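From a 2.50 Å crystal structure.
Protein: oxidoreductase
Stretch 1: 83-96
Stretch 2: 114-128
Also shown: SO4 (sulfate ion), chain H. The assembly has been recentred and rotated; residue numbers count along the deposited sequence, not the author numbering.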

# COMPACT_ATOMS: atom_id res chain seq x y z
N LEU A 83 3.83 -14.53 23.82
CA LEU A 83 3.90 -13.44 22.86
C LEU A 83 3.23 -12.20 23.45
O LEU A 83 3.87 -11.16 23.56
CB LEU A 83 3.24 -13.84 21.54
CG LEU A 83 3.09 -12.81 20.41
CD1 LEU A 83 4.44 -12.28 19.96
CD2 LEU A 83 2.36 -13.48 19.25
N SER A 84 1.97 -12.31 23.84
CA SER A 84 1.26 -11.18 24.41
C SER A 84 1.92 -10.66 25.68
O SER A 84 1.90 -9.46 25.95
CB SER A 84 -0.20 -11.56 24.72
OG SER A 84 -0.93 -11.83 23.54
N ALA A 85 2.52 -11.56 26.46
CA ALA A 85 3.19 -11.17 27.69
C ALA A 85 4.58 -10.58 27.46
O ALA A 85 5.20 -10.04 28.39
CB ALA A 85 3.28 -12.37 28.63
N SER A 86 5.07 -10.66 26.23
CA SER A 86 6.40 -10.15 25.91
C SER A 86 6.48 -8.63 25.96
O SER A 86 5.47 -7.94 25.82
CB SER A 86 6.82 -10.63 24.53
OG SER A 86 6.86 -12.04 24.50
N ASP A 87 7.69 -8.11 26.15
CA ASP A 87 7.91 -6.67 26.21
C ASP A 87 8.26 -6.14 24.82
O ASP A 87 8.00 -4.97 24.51
CB ASP A 87 9.07 -6.34 27.17
CG ASP A 87 8.87 -6.88 28.56
OD1 ASP A 87 7.75 -6.75 29.11
OD2 ASP A 87 9.84 -7.44 29.12
N GLY A 88 8.85 -7.00 24.01
CA GLY A 88 9.24 -6.61 22.67
C GLY A 88 8.93 -7.72 21.70
O GLY A 88 8.66 -8.85 22.09
N LEU A 89 8.99 -7.41 20.41
CA LEU A 89 8.71 -8.41 19.41
C LEU A 89 9.42 -8.11 18.12
O LEU A 89 9.60 -6.95 17.76
CB LEU A 89 7.20 -8.49 19.13
CG LEU A 89 6.80 -9.16 17.82
CD1 LEU A 89 6.94 -10.66 17.99
CD2 LEU A 89 5.37 -8.78 17.44
N VAL A 90 9.83 -9.17 17.42
CA VAL A 90 10.50 -9.05 16.15
C VAL A 90 9.83 -10.04 15.19
O VAL A 90 9.59 -11.19 15.55
CB VAL A 90 11.99 -9.41 16.26
CG1 VAL A 90 12.64 -9.45 14.87
CG2 VAL A 90 12.69 -8.40 17.14
N VAL A 91 9.50 -9.57 13.99
CA VAL A 91 8.86 -10.40 12.99
C VAL A 91 9.67 -10.32 11.70
O VAL A 91 10.01 -9.23 11.24
CB VAL A 91 7.39 -9.95 12.70
CG1 VAL A 91 6.54 -10.14 13.95
CG2 VAL A 91 7.34 -8.49 12.24
N ALA A 92 9.98 -11.48 11.14
CA ALA A 92 10.77 -11.53 9.92
C ALA A 92 10.06 -12.44 8.94
O ALA A 92 9.57 -13.50 9.31
CB ALA A 92 12.16 -12.07 10.22
N THR A 93 10.01 -12.02 7.69
CA THR A 93 9.36 -12.81 6.67
C THR A 93 10.07 -12.78 5.34
O THR A 93 10.62 -11.77 4.93
CB THR A 93 7.90 -12.32 6.41
OG1 THR A 93 7.27 -13.17 5.45
CG2 THR A 93 7.91 -10.89 5.84
N PRO A 94 10.11 -13.93 4.66
CA PRO A 94 10.75 -13.94 3.35
C PRO A 94 9.70 -13.23 2.48
O PRO A 94 8.60 -12.93 2.96
CB PRO A 94 10.88 -15.43 3.03
CG PRO A 94 9.80 -16.06 3.85
CD PRO A 94 9.86 -15.30 5.14
N VAL A 95 10.00 -12.95 1.23
CA VAL A 95 9.03 -12.27 0.40
C VAL A 95 8.55 -13.21 -0.69
O VAL A 95 9.33 -13.64 -1.53
CB VAL A 95 9.61 -11.00 -0.24
CG1 VAL A 95 8.50 -10.24 -0.98
CG2 VAL A 95 10.25 -10.13 0.84
N PHE A 96 7.26 -13.54 -0.64
CA PHE A 96 6.66 -14.42 -1.63
C PHE A 96 5.62 -13.61 -2.37
O PHE A 96 4.84 -12.88 -1.75
CB PHE A 96 5.98 -15.63 -0.94
CG PHE A 96 6.94 -16.61 -0.31
CD1 PHE A 96 8.31 -16.36 -0.27
CD2 PHE A 96 6.45 -17.78 0.27
CE1 PHE A 96 9.18 -17.25 0.35
CE2 PHE A 96 7.32 -18.68 0.90
CZ PHE A 96 8.68 -18.41 0.94
N ASP A 114 -6.79 -8.49 20.35
CA ASP A 114 -5.87 -7.66 21.13
C ASP A 114 -4.58 -8.33 21.60
O ASP A 114 -4.00 -7.92 22.61
CB ASP A 114 -6.61 -7.10 22.34
CG ASP A 114 -7.37 -8.18 23.09
OD1 ASP A 114 -6.81 -9.29 23.28
OD2 ASP A 114 -8.52 -7.92 23.51
N ALA A 115 -4.12 -9.34 20.87
CA ALA A 115 -2.91 -10.06 21.25
C ALA A 115 -1.65 -9.18 21.30
O ALA A 115 -0.81 -9.35 22.19
CB ALA A 115 -2.68 -11.22 20.27
N LEU A 116 -1.56 -8.23 20.38
CA LEU A 116 -0.40 -7.35 20.30
C LEU A 116 -0.66 -5.86 20.53
O LEU A 116 -0.01 -5.01 19.93
CB LEU A 116 0.26 -7.52 18.93
CG LEU A 116 0.75 -8.92 18.57
CD1 LEU A 116 1.11 -9.00 17.08
CD2 LEU A 116 1.95 -9.23 19.44
N THR A 117 -1.60 -5.52 21.41
CA THR A 117 -1.88 -4.11 21.66
C THR A 117 -0.75 -3.45 22.44
O THR A 117 -0.35 -3.93 23.51
CB THR A 117 -3.19 -3.93 22.46
OG1 THR A 117 -4.28 -4.52 21.73
CG2 THR A 117 -3.47 -2.45 22.70
N GLY A 118 -0.23 -2.34 21.91
CA GLY A 118 0.84 -1.62 22.58
C GLY A 118 2.23 -2.26 22.50
O GLY A 118 3.20 -1.70 23.02
N MSE A 119 2.33 -3.40 21.83
CA MSE A 119 3.59 -4.13 21.70
C MSE A 119 4.70 -3.46 20.87
O MSE A 119 4.57 -3.31 19.65
CB MSE A 119 3.30 -5.51 21.11
CG MSE A 119 4.51 -6.41 20.94
SE MSE A 119 5.26 -6.93 22.64
CE MSE A 119 3.94 -8.22 23.20
N PRO A 120 5.81 -3.06 21.53
CA PRO A 120 6.92 -2.43 20.78
C PRO A 120 7.33 -3.49 19.77
O PRO A 120 7.43 -4.66 20.13
CB PRO A 120 7.97 -2.19 21.86
CG PRO A 120 7.12 -1.96 23.11
CD PRO A 120 6.06 -3.04 22.98
N THR A 121 7.55 -3.08 18.51
CA THR A 121 7.84 -4.02 17.43
C THR A 121 8.73 -3.55 16.28
O THR A 121 8.58 -2.43 15.77
CB THR A 121 6.51 -4.48 16.77
OG1 THR A 121 5.68 -5.13 17.73
CG2 THR A 121 6.77 -5.43 15.60
N ILE A 122 9.65 -4.42 15.85
CA ILE A 122 10.51 -4.15 14.70
C ILE A 122 10.02 -5.08 13.59
O ILE A 122 9.89 -6.29 13.80
CB ILE A 122 11.99 -4.53 14.94
CG1 ILE A 122 12.70 -3.45 15.75
CG2 ILE A 122 12.69 -4.74 13.59
CD1 ILE A 122 14.12 -3.84 16.13
N ILE A 123 9.73 -4.52 12.42
CA ILE A 123 9.29 -5.34 11.31
C ILE A 123 10.48 -5.58 10.37
O ILE A 123 11.29 -4.68 10.13
CB ILE A 123 8.11 -4.69 10.56
CG1 ILE A 123 8.45 -3.25 10.17
CG2 ILE A 123 6.86 -4.70 11.47
CD1 ILE A 123 7.37 -2.59 9.34
N ALA A 124 10.60 -6.80 9.86
CA ALA A 124 11.71 -7.13 8.98
C ALA A 124 11.37 -8.16 7.89
O ALA A 124 10.52 -9.04 8.07
CB ALA A 124 12.89 -7.62 9.82
N ALA A 125 12.07 -8.04 6.77
CA ALA A 125 11.88 -8.94 5.64
C ALA A 125 13.21 -9.15 4.94
O ALA A 125 14.18 -8.43 5.18
CB ALA A 125 10.87 -8.37 4.68
N THR A 126 13.26 -10.15 4.07
CA THR A 126 14.47 -10.43 3.33
C THR A 126 14.17 -10.98 1.95
O THR A 126 13.08 -11.47 1.68
CB THR A 126 15.36 -11.45 4.07
OG1 THR A 126 16.53 -11.70 3.28
CG2 THR A 126 14.62 -12.77 4.28
N ALA A 127 15.17 -10.89 1.07
CA ALA A 127 15.09 -11.39 -0.29
C ALA A 127 16.48 -11.23 -0.89
O ALA A 127 17.42 -10.85 -0.18
CB ALA A 127 14.06 -10.60 -1.10
N GLY A 128 16.63 -11.52 -2.18
CA GLY A 128 17.93 -11.39 -2.81
C GLY A 128 18.28 -9.93 -3.03
O GLY A 128 19.33 -9.45 -2.59
S SO4 H . 14.04 -10.65 -5.52
O1 SO4 H . 12.78 -10.85 -4.88
O2 SO4 H . 14.40 -9.34 -5.68
O3 SO4 H . 15.10 -11.22 -4.85
O4 SO4 H . 13.93 -11.19 -6.80
O HOH W 1 0.15 -7.80 24.52

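The two stretches contribute neighbouring parallel strands, centred on Val90-Thr93 and Ile122-Ala125, whose axes approach to 4.6 Å and whose N-to-C directions differ by 21°. Together they bury 871 Å² of surface. Residues pair in a constant register from Val90 with Ile122 to Thr93 with Ala125, so each residue of the first strand sits beside the one 32 positions later.

Backbone hydrogen bonds hold this register in the staggered pattern typical of parallel sheets, where one residue bonds through both its N and O to two residues flanking its partner. Ile122 N donates to Leu89 O (3.2 Å), and Val91 N makes a weak bond to Ile122 O (3.3 Å). Val91 O then accepts from Ala124 N (2.9 Å), Thr93 N donates to Ala124 O (3.0 Å), and Thr126 N donates to Thr93 O (3.2 Å). The carbonyls also receive CA-H...O contacts, which supplement the ladder: Ala92 CA lies 3.1 Å from Ala124 O, Ala125 CA 3.2 Å from Thr93 O, and Thr121 CA 3.4 Å from Leu89 O.

Side chains alternate between the two faces of the sheet. On the face carrying Val91, Thr93, Ile123 and Ala125, Val91 CG2 meets Ile123 CG2 at 3.9 Å. The opposite face carries Val90, Ala92, Ile122 and Ala124; the small side chains of Ala92 and Ala124 accompany a close CA-CA spacing of 4.6 Å. Farther along, Val95 CG2 lies 4.3 Å from Ala125 CB and from Ala127 CB.

Apolar contacts also join Leu83 at the helix end and Leu89 on the strand to Leu116 and Met119 of the second stretch. Leu116 CD2 approaches Leu83 CG at 3.9 Å and Leu89 CD2 at 4.0 Å, bringing three leucines together. Selenomethionine Met119, at the end of a type II turn from Leu116, has the largest area covered by the other stretch. Its CG packs against Leu89 CB at 3.9 Å, while its CE sits 3.0 Å from both Leu83 O and Ser86 O, tucked against the backbone where the chain leaves the helix.

Polar side-chain bonding across the stretches is confined to Ser84, whose OG donates to Ala115 O at 2.8 Å. A water reinforces this junction, donating to Ser84 O (2.8 Å) and Ala115 O (3.0 Å). Within the second stretch, Thr121 OG1 donates to Met119 O (2.9 Å), linking Thr121 back to the last residue of the type II turn.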